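Local coordinates for transcriptional regulator, TetR family (PDB 3EUP), which probably binds operator DNA as a homodimer and regulates transcription in response to a small ligand, as in other members of the TetR family, at residues 17-21 and 61-66; 24-29 and 55-59; 66-70 and 104-110; 135-140 and 162-166; 168-172 and 188-192. All blocks are in the same frame, centred on the assembly; numbering follows the deposited sequence.

Contact 1 of 5, residues 17-21 and 61-66; sequences IESTA and AAFDYN
Two helical segments, 17-21 and 61-66, cross almost perpendicularly: their local axes approach to 9.1 Å with a signed angle of -88°. The tightest backbone approach is at Ala21 and Ala62, whose CA atoms lie 4.6 Å apart, a close approach that the two alanines permit; Ala21 CA is 3.9 Å from Ala62 CB, and the two CB atoms are 4.1 Å apart. Apolar packing continues on the N-terminal side through Ile17 (chi1 m, chi2 t), which places CD1 3.8 Å from Ala61 CB and CG2 3.4 Å from Tyr65 CB. The aromatic part depends on the t rotamer of Tyr65, which lays the ring along helix 10-31: Glu18 CA sits over one face, Glu18 CG is 3.6 Å from Tyr65 CE1, and Ala21 CB is 3.8 Å from Tyr65 CD2. Glu18 OE2 hydrogen-bonds Gln14 NE2, outside the two segments. The crossing joins helix 10-31 of the TetR-type, presumably DNA-binding, domain to the long helix 55-78, with helix 34-41 against Thr20 and helix 109-117 against Phe63.

Contact 2 of 5, residues 24-29 and 55-59; sequences FNVKGL and KEAVA
Phe24 lays one face of its ring over Ala59, whose CA stands 4.0 Å from the ring centroid and only 4° off the ring normal, a CH-pi contact made by the helix backbone; Ala59 CB is 3.9 Å from Phe24 CE1. The chi1 m rotamer (chi2 -71°) carries the ring across the gap, so that Phe24 CE2 also meets Val58 CG1 at 3.4 Å and Phe24 CZ lies 4.0 Å from Lys55 CG. Such reach is needed because the local axes of 24-29 and 55-59 come no closer than 11.6 Å, running roughly antiparallel at 147° (signed -147°), and the nearest CA pair, Leu29 and Ala59, is 6.4 Å apart. Gly28 has phi 79° and psi 172°, outside the helical region, and Leu29 follows. Leu29 (chi1 t, chi2 p) sends CD1 to 3.8 Å from Ala59 CB and 3.9 Å from Lys55 CG. In the polar link Lys55, with chi1 and chi2 t and chi3 p, donates from NZ to Leu29 O at 2.9 Å; NZ also hydrogen-bonds Thr32 O, so one ammonium joins both carbonyls to the start of helix 55-78. Both segments belong to the TetR-type domain, and the packing of these two helices is as in TetR-family domains, where helices 34-41 and 45-48 probably form the helix-turn-helix pair.

Contact 3 of 5, residues 66-70 and 104-110; sequences NWGHV and PVGGCPL
Asn66 opens the helical segment 66-70 against the loop and helix start of 104-110, its CA 6.2 Å from that of Pro104; Asn66 O approaches Pro104 CG at 3.6 Å, and Asn66 CB is 3.7 Å from Pro109 CG. Trp67 follows, its CA 6.0 Å from that of Pro109. With chi1 t and chi2 -111°, its indole presents an edge to Pro109 CG, 3.9 Å from CE3, while CH2 reaches Leu110 CD1 at 3.6 Å and CZ3 reaches Cys108 SG at 4.1 Å, an oblique sulfur-aromatic contact. Val70 (chi1 t) closes the row: its CG2 lies 3.7 Å from Pro104 CD and 4.0 Å from Pro109 CD. In the partner segment, a type II turn runs from Pro104 to Gly107, closed by Gly107 N to Pro104 O at 3.0 Å, with Gly106 at phi 93°; Cys108 then N-caps helix 109-117. No hydrogen bond crosses between the segments. The chemistry implies that proline rings, an indole and the aliphatic Val70 and Leu110 join helix 55-78 to the TetR C-terminal domain, which in relatives commonly binds ligands, by shape and apolar packing.

Contact 4 of 5, residues 135-140 and 162-166; sequences WKKNLV and AFSMI
Both segments are regular helix, 135-140 within helix 122-148 and 162-166 within helix 158-179, and their local axes pass 9.3 Å apart at 123° (signed +123°). The closest CA pair is Lys136 and Ala162, 5.6 Å apart, where the small alanine lets the backbones approach; Ala162 CB meets Val140 CG1 at 3.7 Å and Leu139 CB at 3.9 Å. Ile166 (chi1 m, chi2 t) projects its CG1 over the Trp135 six-membered ring, 3.8 Å from the centroid and 10° off the normal, and the same CG1 is 3.8 Å from Leu139 CD1. A second CH-pi contact has Lys136 CG 3.9 Å from the Phe163 centroid, 17° off its normal. Leu139 CD2 reaches Met165 CE at 3.7 Å. Trp135 NE1 hydrogen-bonds Tyr91 OH, and Phe163 stacks on Tyr184 of the second subunit. This oblique helix packing, with its two CH-pi contacts, belongs to the all-helical C-terminal domain of TetR-family proteins, here with helix 158-179 reaching the dimer interface.

Contact 5 of 5, residues 168-172 and 188-192; sequences LVEGA and VFESL
Helices 158-179 and 182-197 form an antiparallel hairpin, the pair that in TetR-family proteins commonly builds the dimerisation four-helix bundle with its counterpart. In segments 168-172 and 188-192 the local axes lie 9.2 Å apart at 171°, so the two helices run nearly antiparallel, with Ala172 facing Val188 (CA atoms 5.5 Å apart) and, a turn away, Leu168 facing Leu192 (6.4 Å). Val188 is one bump. Its CG1, with chi1 t, pushes into the hollow between Leu168 and Ala172, 3.7 Å from both Leu168 CD2 and Ala172 CB. Leu168 (chi1 m, chi2 t), the other large bump, reaches across to the next turn, with CD1 3.8 Å from Leu192 CA and 4.2 Å from Leu192 CD1. Along one flank Val169 CG2 packs on Leu192 CD2 at 3.9 Å. The small Ala172 leaves room for the Phe189 ring (chi1 m), whose face receives Ala172 CB 3.9 Å from the centroid, 23° off the normal. The second subunit packs on the same helices: Leu168 on its own counterpart, Val188 on Ala167 of the second subunit, and Ser191 OG hydrogen-bonded to Ser164 OG of that subunit. No hydrogen bond links the two segments; the tightest fit is Val188 CG1 against the backbone carbonyl Leu168 O, at 3.1 Å.

Contacts 1 and 2 both join helix 10-31 to helix 55-78 in the presumed DNA-binding, TetR-type region; contact 1 is buried and nearly perpendicular, while contact 2 is only partly buried and carries the one clear hydrogen bond between paired segments. Contact 3, whose centre lies about 4 Å from the centre of the chain, shares Asn66 with contact 1 and is linked to contact 2 by Asn25, whose ND2 probably bonds Val105 O (2.7 Å) and Gly107 O (3.0 Å). Contacts 4 and 5 share helix 158-179, touch the second subunit and are both buried and mainly apolar, contact 4 adding CH-pi contacts from Ile166 and Lys136. Trp135 meets Trp67 and Glu170, so contact 4 adjoins contacts 3 and 5.

Contact 1 of 5, residues 17-21 and 61-66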
# COMPACT_ATOMS: atom_id res chain seq x y z
N ILE A 17 23.55 4.19 7.04
CA ILE A 17 22.12 4.46 6.82
C ILE A 17 21.87 4.66 5.34
O ILE A 17 20.99 4.01 4.74
CB ILE A 17 21.63 5.67 7.62
CG1 ILE A 17 21.63 5.36 9.12
CG2 ILE A 17 20.20 6.05 7.19
CD1 ILE A 17 21.54 6.61 10.05
N GLU A 18 22.69 5.52 4.74
CA GLU A 18 22.56 5.87 3.31
C GLU A 18 22.71 4.66 2.39
O GLU A 18 21.97 4.55 1.44
CB GLU A 18 23.58 6.96 2.94
CG GLU A 18 23.14 8.27 3.54
CD GLU A 18 24.11 9.38 3.41
OE1 GLU A 18 25.11 9.25 2.64
OE2 GLU A 18 23.82 10.39 4.10
N SER A 19 23.64 3.76 2.71
CA SER A 19 23.95 2.62 1.87
C SER A 19 22.90 1.55 1.97
O SER A 19 22.65 0.83 1.01
CB SER A 19 25.27 1.97 2.31
OG SER A 19 26.32 2.88 2.12
N THR A 20 22.34 1.39 3.17
CA THR A 20 21.47 0.27 3.39
C THR A 20 20.00 0.60 3.28
O THR A 20 19.21 -0.31 3.16
CB THR A 20 21.68 -0.40 4.76
OG1 THR A 20 21.32 0.52 5.81
CG2 THR A 20 23.16 -0.86 4.91
N ALA A 21 19.65 1.89 3.31
CA ALA A 21 18.24 2.32 3.22
C ALA A 21 17.52 1.82 1.95
O ALA A 21 16.32 1.47 2.01
CB ALA A 21 18.12 3.84 3.35
N ALA A 61 16.45 3.46 11.59
CA ALA A 61 17.18 4.59 11.04
C ALA A 61 16.97 4.69 9.52
O ALA A 61 16.79 5.81 8.99
CB ALA A 61 18.72 4.46 11.37
N ALA A 62 16.98 3.56 8.82
CA ALA A 62 16.67 3.54 7.37
C ALA A 62 15.31 4.14 7.08
O ALA A 62 15.18 4.92 6.15
CB ALA A 62 16.74 2.12 6.77
N PHE A 63 14.29 3.76 7.86
CA PHE A 63 12.97 4.31 7.66
C PHE A 63 13.00 5.82 7.87
O PHE A 63 12.50 6.58 7.03
CB PHE A 63 11.92 3.69 8.59
CG PHE A 63 10.59 4.36 8.48
CD1 PHE A 63 9.74 4.04 7.45
CD2 PHE A 63 10.26 5.41 9.33
CE1 PHE A 63 8.52 4.71 7.28
CE2 PHE A 63 9.04 6.10 9.16
CZ PHE A 63 8.17 5.74 8.15
N ASP A 64 13.60 6.28 8.96
CA ASP A 64 13.71 7.73 9.19
C ASP A 64 14.40 8.45 8.04
O ASP A 64 13.97 9.51 7.63
CB ASP A 64 14.41 8.05 10.50
CG ASP A 64 13.54 7.70 11.73
OD1 ASP A 64 12.31 7.52 11.58
OD2 ASP A 64 14.10 7.58 12.85
N TYR A 65 15.43 7.85 7.46
CA TYR A 65 16.12 8.47 6.31
C TYR A 65 15.27 8.47 5.01
O TYR A 65 15.16 9.46 4.31
CB TYR A 65 17.47 7.81 6.06
CG TYR A 65 18.18 8.25 4.80
CD1 TYR A 65 19.17 9.22 4.86
CD2 TYR A 65 17.92 7.64 3.57
CE1 TYR A 65 19.85 9.60 3.73
CE2 TYR A 65 18.59 8.06 2.41
CZ TYR A 65 19.57 9.01 2.51
OH TYR A 65 20.27 9.45 1.41
N ASN A 66 14.69 7.32 4.70
CA ASN A 66 13.82 7.17 3.53
C ASN A 66 12.62 8.10 3.50
O ASN A 66 12.38 8.81 2.50
CB ASN A 66 13.35 5.70 3.41
CG ASN A 66 14.42 4.81 2.80
OD1 ASN A 66 14.48 3.61 3.08
ND2 ASN A 66 15.28 5.40 2.00

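Contact 2 of 5, residues 24-29 and 55-59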
# COMPACT_ATOMS: atom_id res chain seq x y z
N PHE A 24 16.75 -1.90 2.65
CA PHE A 24 15.59 -2.13 3.52
C PHE A 24 14.29 -1.77 2.80
O PHE A 24 13.29 -2.45 2.96
CB PHE A 24 15.66 -1.37 4.83
CG PHE A 24 16.60 -1.97 5.82
CD1 PHE A 24 16.30 -3.18 6.46
CD2 PHE A 24 17.81 -1.36 6.07
CE1 PHE A 24 17.19 -3.75 7.39
CE2 PHE A 24 18.73 -1.93 6.98
CZ PHE A 24 18.41 -3.12 7.64
N ASN A 25 14.31 -0.70 2.03
CA ASN A 25 13.09 -0.22 1.36
C ASN A 25 12.55 -1.23 0.35
O ASN A 25 11.35 -1.28 0.13
CB ASN A 25 13.28 1.14 0.71
CG ASN A 25 11.98 1.85 0.44
OD1 ASN A 25 11.03 1.80 1.24
ND2 ASN A 25 11.90 2.50 -0.70
N VAL A 26 13.43 -2.05 -0.20
CA VAL A 26 13.10 -3.05 -1.22
C VAL A 26 12.83 -4.44 -0.63
O VAL A 26 11.80 -5.05 -0.91
CB VAL A 26 14.24 -3.14 -2.27
CG1 VAL A 26 14.13 -4.44 -3.15
CG2 VAL A 26 14.20 -1.92 -3.13
N LYS A 27 13.72 -4.89 0.24
CA LYS A 27 13.67 -6.25 0.78
C LYS A 27 12.94 -6.36 2.12
O LYS A 27 12.57 -7.47 2.54
CB LYS A 27 15.08 -6.79 0.94
CG LYS A 27 15.85 -6.89 -0.36
CD LYS A 27 17.13 -7.73 -0.15
CE LYS A 27 17.66 -8.31 -1.45
NZ LYS A 27 18.85 -9.17 -1.20
N GLY A 28 12.75 -5.24 2.81
CA GLY A 28 12.09 -5.29 4.10
C GLY A 28 13.05 -5.74 5.19
O GLY A 28 14.16 -6.10 4.93
N LEU A 29 12.61 -5.66 6.43
CA LEU A 29 13.46 -6.08 7.55
C LEU A 29 13.70 -7.60 7.47
O LEU A 29 14.84 -8.04 7.56
CB LEU A 29 12.82 -5.65 8.87
CG LEU A 29 13.42 -6.19 10.16
CD1 LEU A 29 14.85 -5.62 10.42
CD2 LEU A 29 12.44 -5.97 11.37
N LYS A 55 20.19 -5.26 13.75
CA LYS A 55 19.63 -5.00 12.43
C LYS A 55 18.39 -4.12 12.51
O LYS A 55 18.14 -3.29 11.63
CB LYS A 55 19.28 -6.31 11.73
CG LYS A 55 18.69 -6.10 10.33
CD LYS A 55 18.69 -7.34 9.49
CE LYS A 55 17.77 -8.37 10.05
NZ LYS A 55 17.11 -9.15 8.98
N GLU A 56 17.59 -4.34 13.57
CA GLU A 56 16.37 -3.59 13.77
C GLU A 56 16.64 -2.11 13.96
O GLU A 56 15.90 -1.30 13.43
CB GLU A 56 15.52 -4.16 14.94
CG GLU A 56 14.63 -3.13 15.61
CD GLU A 56 13.61 -3.72 16.59
OE1 GLU A 56 13.52 -4.98 16.69
OE2 GLU A 56 12.86 -2.89 17.21
N ALA A 57 17.66 -1.76 14.73
CA ALA A 57 18.09 -0.37 14.89
C ALA A 57 18.49 0.23 13.52
O ALA A 57 18.18 1.39 13.25
CB ALA A 57 19.25 -0.24 15.88
N VAL A 58 19.13 -0.56 12.67
CA VAL A 58 19.47 -0.10 11.32
C VAL A 58 18.20 0.13 10.48
O VAL A 58 18.10 1.13 9.80
CB VAL A 58 20.41 -1.08 10.56
CG1 VAL A 58 20.85 -0.43 9.25
CG2 VAL A 58 21.60 -1.52 11.45
N ALA A 59 17.23 -0.78 10.57
CA ALA A 59 15.94 -0.66 9.84
C ALA A 59 15.16 0.58 10.23
O ALA A 59 14.63 1.27 9.37
CB ALA A 59 15.09 -1.88 10.05

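Contact 3 of 5, residues 66-70 and 104-110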
# COMPACT_ATOMS: atom_id res chain seq x y z
N ASN A 66 14.69 7.32 4.70
CA ASN A 66 13.82 7.17 3.53
C ASN A 66 12.62 8.10 3.50
O ASN A 66 12.38 8.81 2.50
CB ASN A 66 13.35 5.70 3.41
CG ASN A 66 14.42 4.81 2.80
OD1 ASN A 66 14.48 3.61 3.08
ND2 ASN A 66 15.28 5.40 2.00
N TRP A 67 11.89 8.10 4.60
CA TRP A 67 10.77 8.98 4.75
C TRP A 67 11.23 10.44 4.92
O TRP A 67 10.61 11.34 4.38
CB TRP A 67 9.87 8.51 5.89
CG TRP A 67 8.65 9.34 6.02
CD1 TRP A 67 8.35 10.20 7.04
CD2 TRP A 67 7.61 9.47 5.06
NE1 TRP A 67 7.15 10.80 6.79
CE2 TRP A 67 6.68 10.38 5.57
CE3 TRP A 67 7.35 8.86 3.82
CZ2 TRP A 67 5.51 10.69 4.91
CZ3 TRP A 67 6.19 9.18 3.15
CH2 TRP A 67 5.28 10.08 3.70
N GLY A 68 12.31 10.67 5.66
CA GLY A 68 12.86 12.03 5.77
C GLY A 68 13.17 12.59 4.37
O GLY A 68 12.99 13.80 4.09
N HIS A 69 13.64 11.72 3.48
CA HIS A 69 13.90 12.12 2.11
C HIS A 69 12.62 12.49 1.37
O HIS A 69 12.59 13.51 0.65
CB HIS A 69 14.61 11.03 1.35
CG HIS A 69 15.05 11.46 -0.01
ND1 HIS A 69 14.31 11.19 -1.15
CD2 HIS A 69 16.11 12.18 -0.42
CE1 HIS A 69 14.92 11.71 -2.20
NE2 HIS A 69 16.01 12.32 -1.78
N VAL A 70 11.55 11.70 1.54
CA VAL A 70 10.30 12.04 0.88
C VAL A 70 9.79 13.38 1.43
O VAL A 70 9.35 14.23 0.67
CB VAL A 70 9.19 10.96 1.06
CG1 VAL A 70 7.84 11.48 0.49
CG2 VAL A 70 9.59 9.65 0.41
N PRO A 104 12.74 7.40 -2.86
CA PRO A 104 13.79 6.42 -2.59
C PRO A 104 13.66 5.22 -3.52
O PRO A 104 12.58 4.91 -4.03
CB PRO A 104 13.52 5.98 -1.15
CG PRO A 104 12.57 6.97 -0.58
CD PRO A 104 11.82 7.58 -1.72
N VAL A 105 14.79 4.55 -3.76
CA VAL A 105 14.78 3.26 -4.44
C VAL A 105 13.82 2.31 -3.72
O VAL A 105 13.89 2.17 -2.52
CB VAL A 105 16.17 2.62 -4.44
CG1 VAL A 105 16.10 1.15 -4.93
CG2 VAL A 105 17.12 3.44 -5.34
N GLY A 106 12.92 1.66 -4.47
CA GLY A 106 11.88 0.81 -3.86
C GLY A 106 10.55 1.48 -3.57
O GLY A 106 9.60 0.80 -3.16
N GLY A 107 10.46 2.79 -3.75
CA GLY A 107 9.17 3.49 -3.69
C GLY A 107 8.91 4.06 -2.32
O GLY A 107 9.86 4.48 -1.62
N CYS A 108 7.64 4.07 -1.91
CA CYS A 108 7.24 4.79 -0.73
C CYS A 108 7.55 3.97 0.50
O CYS A 108 7.03 2.87 0.65
CB CYS A 108 5.75 5.11 -0.73
SG CYS A 108 5.21 6.04 0.71
N PRO A 109 8.41 4.51 1.39
CA PRO A 109 8.71 3.77 2.62
C PRO A 109 7.51 3.62 3.57
O PRO A 109 7.48 2.70 4.40
CB PRO A 109 9.83 4.57 3.26
CG PRO A 109 9.75 5.95 2.67
CD PRO A 109 9.19 5.76 1.28
N LEU A 110 6.53 4.53 3.46
CA LEU A 110 5.42 4.50 4.37
C LEU A 110 4.53 3.31 3.99
O LEU A 110 4.16 2.48 4.84
CB LEU A 110 4.69 5.84 4.31
CG LEU A 110 3.38 6.06 5.00
CD1 LEU A 110 3.03 7.56 4.91
CD2 LEU A 110 2.33 5.18 4.35

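Contact 4 of 5, residues 135-140 and 162-166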
# COMPACT_ATOMS: atom_id res chain seq x y z
N TRP A 135 2.02 13.89 8.22
CA TRP A 135 1.72 14.25 6.85
C TRP A 135 0.31 14.83 6.83
O TRP A 135 0.14 15.94 6.33
CB TRP A 135 1.85 13.04 5.93
CG TRP A 135 1.61 13.29 4.49
CD1 TRP A 135 1.47 14.48 3.84
CD2 TRP A 135 1.49 12.27 3.48
NE1 TRP A 135 1.25 14.27 2.50
CE2 TRP A 135 1.27 12.91 2.26
CE3 TRP A 135 1.53 10.87 3.51
CZ2 TRP A 135 1.10 12.20 1.06
CZ3 TRP A 135 1.40 10.16 2.30
CH2 TRP A 135 1.17 10.83 1.11
N LYS A 136 -0.66 14.12 7.43
CA LYS A 136 -2.04 14.62 7.56
C LYS A 136 -2.08 16.05 8.19
O LYS A 136 -2.80 16.93 7.69
CB LYS A 136 -2.94 13.63 8.31
CG LYS A 136 -4.37 14.12 8.66
CD LYS A 136 -4.35 15.11 9.86
CE LYS A 136 -5.73 15.40 10.49
NZ LYS A 136 -6.80 15.14 9.51
N LYS A 137 -1.31 16.27 9.25
CA LYS A 137 -1.33 17.55 9.95
C LYS A 137 -0.80 18.68 9.08
O LYS A 137 -1.32 19.79 9.08
CB LYS A 137 -0.57 17.47 11.28
CG LYS A 137 -1.48 17.38 12.52
CD LYS A 137 -0.83 16.67 13.77
CE LYS A 137 -0.36 15.24 13.46
NZ LYS A 137 0.17 14.48 14.64
N ASN A 138 0.24 18.39 8.32
CA ASN A 138 0.75 19.33 7.34
C ASN A 138 -0.27 19.68 6.30
O ASN A 138 -0.42 20.83 5.94
CB ASN A 138 2.00 18.80 6.67
CG ASN A 138 3.20 18.81 7.59
OD1 ASN A 138 3.99 17.87 7.61
ND2 ASN A 138 3.36 19.88 8.34
N LEU A 139 -1.00 18.69 5.81
CA LEU A 139 -2.00 18.94 4.78
C LEU A 139 -3.11 19.83 5.32
O LEU A 139 -3.53 20.79 4.65
CB LEU A 139 -2.59 17.63 4.23
CG LEU A 139 -1.68 16.69 3.43
CD1 LEU A 139 -2.49 15.45 2.97
CD2 LEU A 139 -1.00 17.37 2.22
N VAL A 140 -3.61 19.50 6.52
CA VAL A 140 -4.59 20.34 7.19
C VAL A 140 -4.10 21.82 7.33
O VAL A 140 -4.82 22.77 7.03
CB VAL A 140 -5.02 19.73 8.55
CG1 VAL A 140 -5.65 18.34 8.36
CG2 VAL A 140 -3.86 19.58 9.47
N ALA A 162 -7.80 15.76 3.82
CA ALA A 162 -6.40 15.45 4.10
C ALA A 162 -6.16 13.92 4.07
O ALA A 162 -5.22 13.46 3.44
CB ALA A 162 -5.97 16.09 5.47
N PHE A 163 -7.04 13.14 4.70
CA PHE A 163 -6.89 11.67 4.68
C PHE A 163 -7.17 11.11 3.30
O PHE A 163 -6.49 10.21 2.89
CB PHE A 163 -7.75 10.94 5.72
CG PHE A 163 -7.15 10.94 7.11
CD1 PHE A 163 -5.93 10.34 7.36
CD2 PHE A 163 -7.83 11.53 8.16
CE1 PHE A 163 -5.38 10.36 8.61
CE2 PHE A 163 -7.28 11.55 9.45
CZ PHE A 163 -6.07 10.95 9.68
N SER A 164 -8.11 11.68 2.56
CA SER A 164 -8.41 11.20 1.22
C SER A 164 -7.28 11.42 0.23
O SER A 164 -7.08 10.58 -0.65
CB SER A 164 -9.68 11.84 0.68
OG SER A 164 -10.73 11.58 1.59
N MET A 165 -6.58 12.53 0.37
CA MET A 165 -5.40 12.86 -0.45
C MET A 165 -4.35 11.80 -0.26
O MET A 165 -3.80 11.28 -1.23
CB MET A 165 -4.79 14.25 -0.05
CG MET A 165 -5.60 15.52 -0.44
SD MET A 165 -4.84 17.10 0.17
CE MET A 165 -3.27 16.95 -0.72
N ILE A 166 -4.07 11.49 1.01
CA ILE A 166 -3.12 10.47 1.40
C ILE A 166 -3.48 9.14 0.80
O ILE A 166 -2.65 8.48 0.20
CB ILE A 166 -2.97 10.42 2.93
CG1 ILE A 166 -2.25 11.71 3.41
CG2 ILE A 166 -2.20 9.12 3.36
CD1 ILE A 166 -2.21 11.94 4.94

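Contact 5 of 5, residues 168-172 and 188-192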
# COMPACT_ATOMS: atom_id res chain seq x y z
N LEU A 168 -5.33 8.65 -1.84
CA LEU A 168 -5.19 8.71 -3.27
C LEU A 168 -3.74 8.63 -3.74
O LEU A 168 -3.47 7.98 -4.75
CB LEU A 168 -5.85 9.96 -3.82
CG LEU A 168 -7.38 9.95 -3.92
CD1 LEU A 168 -7.88 11.39 -4.29
CD2 LEU A 168 -7.83 8.90 -4.92
N VAL A 169 -2.81 9.28 -3.03
CA VAL A 169 -1.43 9.25 -3.40
C VAL A 169 -0.84 7.83 -3.20
O VAL A 169 -0.26 7.27 -4.11
CB VAL A 169 -0.62 10.31 -2.64
CG1 VAL A 169 0.90 10.12 -2.87
CG2 VAL A 169 -1.07 11.72 -3.09
N GLU A 170 -1.08 7.25 -2.02
CA GLU A 170 -0.56 5.95 -1.72
C GLU A 170 -1.19 4.86 -2.60
O GLU A 170 -0.51 3.95 -3.00
CB GLU A 170 -0.71 5.65 -0.23
CG GLU A 170 0.03 6.67 0.64
CD GLU A 170 1.52 6.73 0.33
OE1 GLU A 170 2.28 5.83 0.78
OE2 GLU A 170 1.92 7.72 -0.34
N GLY A 171 -2.48 5.00 -2.90
CA GLY A 171 -3.20 4.11 -3.80
C GLY A 171 -2.70 4.21 -5.23
O GLY A 171 -2.60 3.18 -5.91
N ALA A 172 -2.36 5.43 -5.67
CA ALA A 172 -1.77 5.65 -6.99
C ALA A 172 -0.45 4.91 -7.08
O ALA A 172 -0.23 4.19 -8.03
CB ALA A 172 -1.59 7.20 -7.32
N VAL A 188 -5.41 8.21 -11.12
CA VAL A 188 -5.63 8.51 -9.70
C VAL A 188 -5.14 9.93 -9.34
O VAL A 188 -5.77 10.68 -8.54
CB VAL A 188 -4.97 7.44 -8.83
CG1 VAL A 188 -5.26 7.67 -7.30
CG2 VAL A 188 -5.44 6.04 -9.31
N PHE A 189 -4.00 10.31 -9.90
CA PHE A 189 -3.50 11.66 -9.70
C PHE A 189 -4.48 12.67 -10.28
O PHE A 189 -4.63 13.79 -9.75
CB PHE A 189 -2.09 11.81 -10.30
CG PHE A 189 -1.03 11.15 -9.46
CD1 PHE A 189 -0.78 11.63 -8.19
CD2 PHE A 189 -0.32 10.06 -9.90
CE1 PHE A 189 0.15 11.03 -7.36
CE2 PHE A 189 0.63 9.48 -9.09
CZ PHE A 189 0.87 9.98 -7.80
N GLU A 190 -5.14 12.29 -11.37
CA GLU A 190 -6.18 13.12 -11.95
C GLU A 190 -7.36 13.29 -10.95
O GLU A 190 -7.89 14.41 -10.77
CB GLU A 190 -6.66 12.50 -13.28
CG GLU A 190 -7.22 13.46 -14.22
CD GLU A 190 -7.96 12.78 -15.39
OE1 GLU A 190 -7.53 11.66 -15.83
OE2 GLU A 190 -9.00 13.36 -15.82
N SER A 191 -7.75 12.22 -10.29
CA SER A 191 -8.75 12.34 -9.25
C SER A 191 -8.24 13.13 -8.04
O SER A 191 -9.02 13.74 -7.40
CB SER A 191 -9.29 10.96 -8.81
OG SER A 191 -10.10 10.38 -9.83
N LEU A 192 -6.96 13.09 -7.70
CA LEU A 192 -6.48 13.99 -6.66
C LEU A 192 -6.74 15.45 -7.04
O LEU A 192 -7.23 16.24 -6.23
CB LEU A 192 -5.00 13.79 -6.42
CG LEU A 192 -4.31 14.58 -5.33
CD1 LEU A 192 -4.87 14.25 -3.91
CD2 LEU A 192 -2.84 14.25 -5.40